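Long-range contacts in lipolytic enzyme, G-D-S-L family (Bacteroides thetaiotaomicron, PDB 7BR2), which metabolizes the drug diltiazem in the gut and belongs to the SGNH (GDSL) family of serine esterases: residues V13-R21 with Y43-I52; A227-A238 with E299-L310. All coordinates share one frame; numbering follows the deposited sequence.

Contact 1: residues V13-R21 with Y43-I52; sequences VKPFKEGDR and YMTRFPNMPI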
loop_
_atom_site.group_PDB
_atom_site.type_symbol
_atom_site.label_atom_id
_atom_site.label_comp_id
_atom_site.label_asym_id
_atom_site.label_seq_id
_atom_site.Cartn_x
_atom_site.Cartn_y
_atom_site.Cartn_z
ATOM N N VAL A 13 -5.178 -3.256 14.305
ATOM C CA VAL A 13 -4.457 -1.991 14.181
ATOM C C VAL A 13 -5.483 -0.872 14.063
ATOM O O VAL A 13 -6.375 -0.932 13.212
ATOM C CB VAL A 13 -3.506 -2.001 12.964
ATOM C CG1 VAL A 13 -2.859 -0.624 12.756
ATOM C CG2 VAL A 13 -2.436 -3.062 13.144
ATOM N N LYS A 14 -5.377 0.140 14.918
ATOM C CA LYS A 14 -6.351 1.220 14.839
ATOM C C LYS A 14 -6.201 1.970 13.520
ATOM O O LYS A 14 -5.081 2.139 13.029
ATOM C CB LYS A 14 -6.211 2.216 15.986
ATOM C CG LYS A 14 -7.040 1.912 17.208
ATOM C CD LYS A 14 -6.726 2.936 18.287
ATOM C CE LYS A 14 -5.365 2.730 18.931
ATOM N NZ LYS A 14 -5.145 3.712 20.037
ATOM N N PRO A 15 -7.304 2.415 12.919
ATOM C CA PRO A 15 -7.206 3.197 11.682
ATOM C C PRO A 15 -6.488 4.518 11.918
ATOM O O PRO A 15 -6.421 5.033 13.034
ATOM C CB PRO A 15 -8.670 3.443 11.292
ATOM C CG PRO A 15 -9.473 3.141 12.536
ATOM C CD PRO A 15 -8.704 2.121 13.288
ATOM N N PHE A 16 -5.934 5.070 10.842
ATOM C CA PHE A 16 -5.384 6.417 10.921
ATOM C C PHE A 16 -6.530 7.432 10.988
ATOM O O PHE A 16 -7.623 7.203 10.456
ATOM C CB PHE A 16 -4.483 6.695 9.705
ATOM C CG PHE A 16 -3.389 5.662 9.493
ATOM C CD1 PHE A 16 -2.668 5.165 10.560
ATOM C CD2 PHE A 16 -3.091 5.189 8.215
ATOM C CE1 PHE A 16 -1.660 4.217 10.367
ATOM C CE2 PHE A 16 -2.078 4.238 8.013
ATOM C CZ PHE A 16 -1.368 3.750 9.095
ATOM N N LYS A 17 -6.282 8.562 11.651
ATOM C CA LYS A 17 -7.281 9.626 11.791
ATOM C C LYS A 17 -6.678 10.951 11.318
ATOM O O LYS A 17 -5.490 11.029 10.997
ATOM C CB LYS A 17 -7.803 9.748 13.230
ATOM C CG LYS A 17 -6.784 10.300 14.213
ATOM C CD LYS A 17 -7.363 10.382 15.640
ATOM C CE LYS A 17 -6.335 10.898 16.670
ATOM N NZ LYS A 17 -5.929 12.329 16.456
ATOM N N GLU A 18 -7.508 11.999 11.268
ATOM C CA GLU A 18 -7.084 13.275 10.693
ATOM C C GLU A 18 -5.787 13.762 11.322
ATOM O O GLU A 18 -5.624 13.725 12.538
ATOM C CB GLU A 18 -8.175 14.332 10.857
ATOM C CG GLU A 18 -7.808 15.704 10.262
ATOM C CD GLU A 18 -7.225 16.706 11.268
ATOM O OE1 GLU A 18 -6.368 17.535 10.875
ATOM O OE2 GLU A 18 -7.597 16.653 12.457
ATOM N N GLY A 19 -4.843 14.175 10.477
ATOM C CA GLY A 19 -3.595 14.722 10.961
ATOM C C GLY A 19 -2.505 13.717 11.276
ATOM O O GLY A 19 -1.417 14.126 11.702
ATOM N N ASP A 20 -2.759 12.423 11.102
ATOM C CA ASP A 20 -1.754 11.408 11.389
ATOM C C ASP A 20 -0.569 11.535 10.431
ATOM O O ASP A 20 -0.685 12.040 9.312
ATOM C CB ASP A 20 -2.372 10.009 11.288
ATOM C CG ASP A 20 -2.770 9.432 12.647
ATOM O OD1 ASP A 20 -2.180 9.834 13.676
ATOM O OD2 ASP A 20 -3.714 8.604 12.684
ATOM N N ARG A 21 0.590 11.124 10.917
ATOM C CA ARG A 21 1.810 10.999 10.130
ATOM C C ARG A 21 2.267 9.550 10.292
ATOM O O ARG A 21 2.873 9.194 11.309
ATOM C CB ARG A 21 2.857 12.005 10.598
ATOM C CG ARG A 21 2.378 13.462 10.522
ATOM C CD ARG A 21 3.309 14.414 11.268
ATOM N NE ARG A 21 4.650 14.485 10.672
ATOM C CZ ARG A 21 4.948 15.134 9.545
ATOM N NH1 ARG A 21 4.003 15.767 8.846
ATOM N NH2 ARG A 21 6.198 15.139 9.103
ATOM N N TYR A 43 -6.994 5.826 1.867
ATOM C CA TYR A 43 -7.466 6.902 2.744
ATOM C C TYR A 43 -7.837 8.158 1.956
ATOM O O TYR A 43 -8.753 8.882 2.350
ATOM C CB TYR A 43 -6.405 7.258 3.785
ATOM C CG TYR A 43 -6.374 6.333 4.970
ATOM C CD1 TYR A 43 -5.729 5.107 4.910
ATOM C CD2 TYR A 43 -7.016 6.679 6.152
ATOM C CE1 TYR A 43 -5.713 4.257 6.006
ATOM C CE2 TYR A 43 -7.014 5.842 7.243
ATOM C CZ TYR A 43 -6.361 4.631 7.170
ATOM O OH TYR A 43 -6.351 3.805 8.276
ATOM N N MET A 44 -7.202 8.385 0.799
ATOM C CA MET A 44 -7.481 9.590 0.030
ATOM C C MET A 44 -8.836 9.501 -0.649
ATOM O O MET A 44 -9.506 10.523 -0.828
ATOM C CB MET A 44 -6.419 9.823 -1.057
ATOM C CG MET A 44 -4.965 10.039 -0.610
ATOM S SD MET A 44 -3.828 9.746 -1.991
ATOM C CE MET A 44 -2.329 10.561 -1.395
ATOM N N THR A 45 -9.248 8.300 -1.052
ATOM C CA THR A 45 -10.511 8.185 -1.769
ATOM C C THR A 45 -11.689 7.825 -0.871
ATOM O O THR A 45 -12.810 8.260 -1.139
ATOM C CB THR A 45 -10.373 7.179 -2.905
ATOM O OG1 THR A 45 -9.872 5.946 -2.373
ATOM C CG2 THR A 45 -9.398 7.711 -3.920
ATOM N N ARG A 46 -11.477 6.988 0.152
ATOM C CA ARG A 46 -12.533 6.586 1.081
ATOM C C ARG A 46 -12.817 7.645 2.161
ATOM O O ARG A 46 -13.961 7.767 2.625
ATOM C CB ARG A 46 -12.180 5.250 1.715
ATOM C CG ARG A 46 -13.361 4.533 2.381
ATOM C CD ARG A 46 -14.436 4.134 1.381
ATOM N NE ARG A 46 -13.804 3.597 0.190
ATOM C CZ ARG A 46 -13.582 2.304 -0.012
ATOM N NH1 ARG A 46 -13.918 1.429 0.920
ATOM N NH2 ARG A 46 -12.977 1.897 -1.123
ATOM N N PHE A 47 -11.801 8.373 2.644
ATOM C CA PHE A 47 -11.997 9.398 3.669
ATOM C C PHE A 47 -11.468 10.729 3.141
ATOM O O PHE A 47 -10.507 11.286 3.690
ATOM C CB PHE A 47 -11.310 8.994 4.972
ATOM C CG PHE A 47 -11.711 7.640 5.452
ATOM C CD1 PHE A 47 -13.010 7.387 5.885
ATOM C CD2 PHE A 47 -10.808 6.596 5.413
ATOM C CE1 PHE A 47 -13.381 6.125 6.302
ATOM C CE2 PHE A 47 -11.178 5.326 5.833
ATOM C CZ PHE A 47 -12.464 5.092 6.273
ATOM N N PRO A 48 -12.107 11.287 2.104
ATOM C CA PRO A 48 -11.531 12.460 1.419
ATOM C C PRO A 48 -11.444 13.709 2.277
ATOM O O PRO A 48 -10.638 14.606 1.963
ATOM C CB PRO A 48 -12.483 12.677 0.239
ATOM C CG PRO A 48 -13.817 12.117 0.734
ATOM C CD PRO A 48 -13.429 10.908 1.554
ATOM N N ASN A 49 -12.224 13.803 3.350
ATOM C CA ASN A 49 -12.185 14.960 4.226
ATOM C C ASN A 49 -11.336 14.715 5.460
ATOM O O ASN A 49 -11.376 15.517 6.397
ATOM C CB ASN A 49 -13.597 15.364 4.651
ATOM C CG ASN A 49 -14.521 15.601 3.468
ATOM O OD1 ASN A 49 -14.319 16.519 2.675
ATOM N ND2 ASN A 49 -15.570 14.786 3.366
ATOM N N MET A 50 -10.559 13.634 5.484
ATOM C CA MET A 50 -9.733 13.281 6.636
ATOM C C MET A 50 -8.275 13.191 6.188
ATOM O O MET A 50 -7.732 12.090 6.020
ATOM C CB MET A 50 -10.202 11.965 7.255
ATOM C CG MET A 50 -9.658 11.719 8.631
ATOM S SD MET A 50 -9.936 10.035 9.199
ATOM C CE MET A 50 -9.009 9.101 7.996
ATOM N N PRO A 51 -7.611 14.331 5.970
ATOM C CA PRO A 51 -6.247 14.281 5.424
ATOM C C PRO A 51 -5.275 13.651 6.403
ATOM O O PRO A 51 -5.306 13.918 7.607
ATOM C CB PRO A 51 -5.899 15.753 5.166
ATOM C CG PRO A 51 -6.786 16.517 6.065
ATOM C CD PRO A 51 -8.072 15.717 6.164
ATOM N N ILE A 52 -4.410 12.798 5.863
ATOM C CA ILE A 52 -3.322 12.181 6.590
ATOM C C ILE A 52 -2.067 12.305 5.730
ATOM O O ILE A 52 -2.123 12.746 4.579
ATOM C CB ILE A 52 -3.604 10.700 6.914
ATOM C CG1 ILE A 52 -3.634 9.884 5.614
ATOM C CG2 ILE A 52 -4.943 10.564 7.632
ATOM C CD1 ILE A 52 -3.470 8.416 5.825
#

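Contact 2: residues A227-A238 with E299-L310; sequences AGKDVANMEINA and EMNTELLKVTGL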
loop_
_atom_site.group_PDB
_atom_site.type_symbol
_atom_site.label_atom_id
_atom_site.label_comp_id
_atom_site.label_asym_id
_atom_site.label_seq_id
_atom_site.Cartn_x
_atom_site.Cartn_y
_atom_site.Cartn_z
ATOM N N ALA A 227 -12.340 -4.178 6.084
ATOM C CA ALA A 227 -12.855 -5.274 5.270
ATOM C C ALA A 227 -14.340 -5.474 5.538
ATOM O O ALA A 227 -14.761 -5.623 6.690
ATOM C CB ALA A 227 -12.082 -6.560 5.554
ATOM N N GLY A 228 -15.132 -5.476 4.477
ATOM C CA GLY A 228 -16.565 -5.618 4.593
ATOM C C GLY A 228 -17.333 -4.317 4.565
ATOM O O GLY A 228 -18.574 -4.345 4.578
ATOM N N LYS A 229 -16.645 -3.184 4.569
ATOM C CA LYS A 229 -17.307 -1.894 4.515
ATOM C C LYS A 229 -17.390 -1.375 3.088
ATOM O O LYS A 229 -16.406 -1.386 2.339
ATOM C CB LYS A 229 -16.597 -0.907 5.441
ATOM C CG LYS A 229 -16.737 -1.322 6.901
ATOM C CD LYS A 229 -16.133 -0.305 7.846
ATOM C CE LYS A 229 -16.178 -0.797 9.293
ATOM N NZ LYS A 229 -15.363 0.069 10.214
ATOM N N ASP A 230 -18.576 -0.918 2.719
ATOM C CA ASP A 230 -18.911 -0.601 1.342
ATOM C C ASP A 230 -18.543 0.839 1.035
ATOM O O ASP A 230 -18.630 1.718 1.896
ATOM C CB ASP A 230 -20.416 -0.774 1.117
ATOM C CG ASP A 230 -20.812 -2.207 0.856
ATOM O OD1 ASP A 230 -19.938 -3.028 0.542
ATOM O OD2 ASP A 230 -22.014 -2.517 0.997
ATOM N N VAL A 231 -18.181 1.081 -0.221
ATOM C CA VAL A 231 -18.028 2.453 -0.691
ATOM C C VAL A 231 -19.339 3.204 -0.518
ATOM O O VAL A 231 -19.403 4.257 0.126
ATOM C CB VAL A 231 -17.573 2.468 -2.161
ATOM C CG1 VAL A 231 -17.436 3.893 -2.654
ATOM C CG2 VAL A 231 -16.282 1.669 -2.344
ATOM N N ALA A 232 -20.412 2.637 -1.057
ATOM C CA ALA A 232 -21.769 3.118 -0.857
ATOM C C ALA A 232 -22.707 1.975 -1.219
ATOM O O ALA A 232 -22.342 1.057 -1.957
ATOM C CB ALA A 232 -22.069 4.368 -1.693
ATOM N N ASN A 233 -23.910 2.024 -0.668
ATOM C CA ASN A 233 -24.899 0.965 -0.874
ATOM C C ASN A 233 -26.250 1.649 -1.040
ATOM O O ASN A 233 -26.833 2.132 -0.065
ATOM C CB ASN A 233 -24.891 -0.016 0.298
ATOM C CG ASN A 233 -25.508 -1.369 -0.054
ATOM O OD1 ASN A 233 -26.209 -1.504 -1.048
ATOM N ND2 ASN A 233 -25.267 -2.368 0.788
ATOM N N MET A 234 -26.729 1.730 -2.275
ATOM C CA MET A 234 -28.000 2.383 -2.540
ATOM C C MET A 234 -28.970 1.382 -3.161
ATOM O O MET A 234 -28.594 0.567 -4.016
ATOM C CB MET A 234 -27.839 3.597 -3.456
ATOM C CG MET A 234 -27.472 3.233 -4.868
ATOM S SD MET A 234 -26.620 4.555 -5.718
ATOM C CE MET A 234 -24.979 3.846 -5.794
ATOM N N GLU A 235 -30.218 1.457 -2.712
ATOM C CA GLU A 235 -31.304 0.638 -3.225
ATOM C C GLU A 235 -32.486 1.549 -3.493
ATOM O O GLU A 235 -32.995 2.190 -2.563
ATOM C CB GLU A 235 -31.713 -0.461 -2.245
ATOM C CG GLU A 235 -32.668 -1.483 -2.849
ATOM C CD GLU A 235 -33.144 -2.523 -1.844
ATOM O OE1 GLU A 235 -32.376 -2.896 -0.926
ATOM O OE2 GLU A 235 -34.303 -2.968 -1.978
ATOM N N ILE A 236 -32.903 1.601 -4.760
ATOM C CA ILE A 236 -34.041 2.386 -5.222
ATOM C C ILE A 236 -35.133 1.439 -5.710
ATOM O O ILE A 236 -34.893 0.595 -6.583
ATOM C CB ILE A 236 -33.637 3.365 -6.340
ATOM C CG1 ILE A 236 -32.727 4.475 -5.802
ATOM C CG2 ILE A 236 -34.869 3.901 -7.053
ATOM C CD1 ILE A 236 -31.254 4.154 -5.814
ATOM N N ASN A 237 -36.337 1.600 -5.169
ATOM C CA ASN A 237 -37.501 0.910 -5.706
ATOM C C ASN A 237 -38.157 1.785 -6.766
ATOM O O ASN A 237 -38.622 2.891 -6.470
ATOM C CB ASN A 237 -38.472 0.525 -4.586
ATOM C CG ASN A 237 -39.731 -0.153 -5.112
ATOM O OD1 ASN A 237 -40.527 0.466 -5.818
ATOM N ND2 ASN A 237 -39.862 -1.452 -4.855
ATOM N N ALA A 238 -38.214 1.272 -7.996
ATOM C CA ALA A 238 -38.686 2.083 -9.110
ATOM C C ALA A 238 -40.172 2.403 -9.006
ATOM O O ALA A 238 -40.589 3.504 -9.372
ATOM C CB ALA A 238 -38.379 1.383 -10.434
ATOM N N GLU A 299 -14.772 -7.042 -0.593
ATOM C CA GLU A 299 -14.603 -6.600 0.787
ATOM C C GLU A 299 -14.325 -5.107 0.917
ATOM O O GLU A 299 -14.691 -4.508 1.940
ATOM C CB GLU A 299 -13.480 -7.388 1.472
ATOM C CG GLU A 299 -13.833 -8.849 1.669
ATOM C CD GLU A 299 -12.778 -9.648 2.403
ATOM O OE1 GLU A 299 -11.903 -9.041 3.054
ATOM O OE2 GLU A 299 -12.813 -10.893 2.316
ATOM N N MET A 300 -13.715 -4.486 -0.095
ATOM C CA MET A 300 -13.247 -3.109 0.044
ATOM C C MET A 300 -13.535 -2.203 -1.138
ATOM O O MET A 300 -13.243 -1.010 -1.041
ATOM C CB MET A 300 -11.740 -3.069 0.315
ATOM C CG MET A 300 -11.356 -3.582 1.668
ATOM S SD MET A 300 -9.586 -3.427 1.975
ATOM C CE MET A 300 -9.485 -4.356 3.509
ATOM N N ASN A 301 -14.057 -2.702 -2.247
ATOM C CA ASN A 301 -14.338 -1.843 -3.385
ATOM C C ASN A 301 -15.715 -2.138 -3.950
ATOM O O ASN A 301 -15.879 -2.393 -5.141
ATOM C CB ASN A 301 -13.269 -1.964 -4.462
ATOM C CG ASN A 301 -13.112 -0.683 -5.247
ATOM O OD1 ASN A 301 -13.633 0.360 -4.851
ATOM N ND2 ASN A 301 -12.432 -0.758 -6.381
ATOM N N THR A 302 -16.738 -2.082 -3.090
ATOM C CA THR A 302 -18.128 -2.295 -3.495
ATOM C C THR A 302 -18.916 -0.988 -3.384
ATOM O O THR A 302 -19.213 -0.518 -2.276
ATOM C CB THR A 302 -18.767 -3.396 -2.652
ATOM O OG1 THR A 302 -18.135 -4.643 -2.958
ATOM C CG2 THR A 302 -20.249 -3.508 -2.957
ATOM N N GLU A 303 -19.268 -0.422 -4.535
ATOM C CA GLU A 303 -20.147 0.738 -4.653
ATOM C C GLU A 303 -21.433 0.228 -5.300
ATOM O O GLU A 303 -21.619 0.294 -6.522
ATOM C CB GLU A 303 -19.473 1.858 -5.486
ATOM C CG GLU A 303 -20.265 3.152 -5.554
ATOM C CD GLU A 303 -19.666 4.184 -6.510
ATOM O OE1 GLU A 303 -18.708 3.863 -7.255
ATOM O OE2 GLU A 303 -20.161 5.333 -6.508
ATOM N N LEU A 304 -22.336 -0.287 -4.469
ATOM C CA LEU A 304 -23.424 -1.128 -4.959
ATOM C C LEU A 304 -24.624 -0.291 -5.384
ATOM O O LEU A 304 -25.130 0.528 -4.609
ATOM C CB LEU A 304 -23.838 -2.145 -3.897
ATOM C CG LEU A 304 -24.661 -3.304 -4.474
ATOM C CD1 LEU A 304 -23.822 -4.229 -5.368
ATOM C CD2 LEU A 304 -25.337 -4.097 -3.362
ATOM N N LEU A 305 -25.078 -0.498 -6.616
ATOM C CA LEU A 305 -26.318 0.100 -7.097
ATOM C C LEU A 305 -27.366 -0.995 -7.287
ATOM O O LEU A 305 -27.200 -1.890 -8.130
ATOM C CB LEU A 305 -26.097 0.877 -8.393
ATOM C CG LEU A 305 -27.389 1.287 -9.104
ATOM C CD1 LEU A 305 -28.212 2.252 -8.258
ATOM C CD2 LEU A 305 -27.070 1.909 -10.468
ATOM N N LYS A 306 -28.440 -0.917 -6.506
ATOM C CA LYS A 306 -29.547 -1.863 -6.567
ATOM C C LYS A 306 -30.814 -1.092 -6.897
ATOM O O LYS A 306 -31.217 -0.198 -6.144
ATOM C CB LYS A 306 -29.710 -2.620 -5.241
ATOM C CG LYS A 306 -30.567 -3.870 -5.363
ATOM C CD LYS A 306 -30.829 -4.530 -4.030
ATOM C CE LYS A 306 -29.607 -5.286 -3.544
ATOM N NZ LYS A 306 -29.662 -5.461 -2.072
ATOM N N VAL A 307 -31.465 -1.470 -7.993
ATOM C CA VAL A 307 -32.712 -0.855 -8.424
ATOM C C VAL A 307 -33.702 -2.000 -8.565
ATOM O O VAL A 307 -33.669 -2.747 -9.549
ATOM C CB VAL A 307 -32.569 -0.092 -9.742
ATOM C CG1 VAL A 307 -33.862 0.641 -10.081
ATOM C CG2 VAL A 307 -31.376 0.846 -9.684
ATOM N N THR A 308 -34.579 -2.154 -7.589
ATOM C CA THR A 308 -35.629 -3.165 -7.653
ATOM C C THR A 308 -36.884 -2.453 -8.122
ATOM O O THR A 308 -37.397 -1.588 -7.412
ATOM C CB THR A 308 -35.877 -3.819 -6.296
ATOM O OG1 THR A 308 -36.437 -2.837 -5.423
ATOM C CG2 THR A 308 -34.574 -4.321 -5.692
ATOM N N GLY A 309 -37.472 -2.944 -9.195
ATOM C CA GLY A 309 -38.559 -2.273 -9.873
ATOM C C GLY A 309 -38.707 -2.898 -11.233
ATOM O O GLY A 309 -38.333 -4.055 -11.411
ATOM N N LEU A 310 -39.282 -2.170 -12.186
ATOM C CA LEU A 310 -39.612 -2.755 -13.484
ATOM C C LEU A 310 -38.450 -3.467 -14.146
ATOM O O LEU A 310 -37.282 -3.213 -13.806
ATOM C CB LEU A 310 -40.145 -1.675 -14.408
ATOM C CG LEU A 310 -41.525 -1.126 -14.072
ATOM C CD1 LEU A 310 -41.858 -0.360 -15.306
ATOM C CD2 LEU A 310 -42.629 -2.181 -13.762
#

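Contact 1: residues V13-R21 with Y43-I52
Phe16 and Gly19 each give a backbone N-H across this contact. Phe16 N donates to the phenol oxygen Tyr43 OH over 2.9 Å, and Tyr43 OH forms a second hydrogen bond with Gln224 OE1, so one hydroxyl is gripped by two bonds. Gly19 N meets Pro51 O at 2.9 Å in a bond that is almost straight (178° at the hydrogen). Gly19 occupies the third position of a type II turn, where its positive phi would press a side chain against the preceding carbonyl. Asp20 steadies that turn by accepting Lys17 N at OD2 (2.8 Å), while its OD1 bonds to Thr81.

The apolar contacts centre on two rings. Phe16 and Tyr43 meet obliquely, their planes 33° apart, with Phe16 CD2 3.5 Å from Tyr43 CZ. Met50, with its long unbranched chain, follows the backbone from Glu18 to Phe16: CG runs anti to the backbone N (chi1 -165°) and lies against Glu18 N, then the bend at the thioether brings CE in plane to the edge of the Tyr43 ring, 3.4 Å from Phe16 O. Branched Ile52 works both ways, CG2 touching Lys17 O at 3.4 Å and CD1 reaching Phe16 CD2 at 4.0 Å. A phenylalanine in place of Tyr43 would keep the ring but would probably leave Phe16 N and Gln224 OE1 without the hydroxyl they share.

The loop leading into strand 21-26 is thereby fastened to the end of helix 35-46 and the turn after it. Phe16 also rests on strands 82-85 and 131-136 of the parallel sheet, and Pro51 on helix 417-437.

Contact 2: residues A227-A238 with E299-L310
Met234 N donates to Leu304 O in a straight bond of 3.1 Å, and Met234 O takes Lys306 N. These bonds belong to a regular parallel ladder, in which the axes of strands 232-237 and 303-308 come within 4.6 Å at 14°. Ala232 O accepts Leu304 N, Ile236 N binds Lys306 O, and Ala238 N closes the series on Thr308 O. Thr308 N to Ile236 O is weaker. At the other end Val231 N reaches Thr302 O from above the carbonyl plane, and Gly228 N binds Glu299 O at 2.8 Å.

On the face carrying Asn233, Glu235 and Asn237 the side chains are mostly polar, with Leu304 among them. Glu235 and Lys306 both leave with CG opposite the backbone N (chi1 -170° and -164°), which sends the two chains out alongside each other. Their aliphatic parts touch at Glu235 CG and Lys306 CD (3.7 Å); the salt bridge, Glu235 OE1 to Lys306 NZ, is long at 3.9 Å. Asn233 OD1 lies beside Leu304 CD2, and Asn237 crosses Thr308 at about a right angle, its own OD1 hydrogen-bonded to Lys240 N in the turn that follows. On the other face the residues are mainly apolar and buried: Met234 CG lies 3.6 Å from Leu305 CD1, and Ile236 CD1 approaches the same methyl. Gly309 fits beside Ala238 because a CB there would collide with Ala238 CB.

Farther out, Glu303 OE2 is held by Tyr265 and Gln345, and Glu299 OE1 by Tyr218. Strand 242-247 pairs antiparallel with 232-237, and 335-336 with 303-308, making this the central parallel pair of a four-stranded mixed sheet. Its apolar face lies against Tyr265 and Phe263 of strand 260-267, a face-to-face packing of two sheets consistent with a beta sandwich.

How the contacts relate
The two contacts follow one another along the chain with centres 23 Å apart, yet one residue bridges them. Arg46, in the helix of contact 1, carries its guanidinium to the start of contact 2: Arg46 NH2 is 2.9 Å from Met300 O, probably a hydrogen bond, and packs 3.5 Å from Val231 CG2. An arginine suits this place, its long chain carrying a flat, multi-donor guanidinium from the parallel-sheet hydrolase region across to the start of the beta layers. Neither contact contains Ser28, Asp204 or His207, whose geometry is consistent with the serine esterase triad. Contact 1 comes nearer in sequence, fixing the loop that enters strand 21-26, just ahead of Ser28; contact 2 belongs to the region following His207.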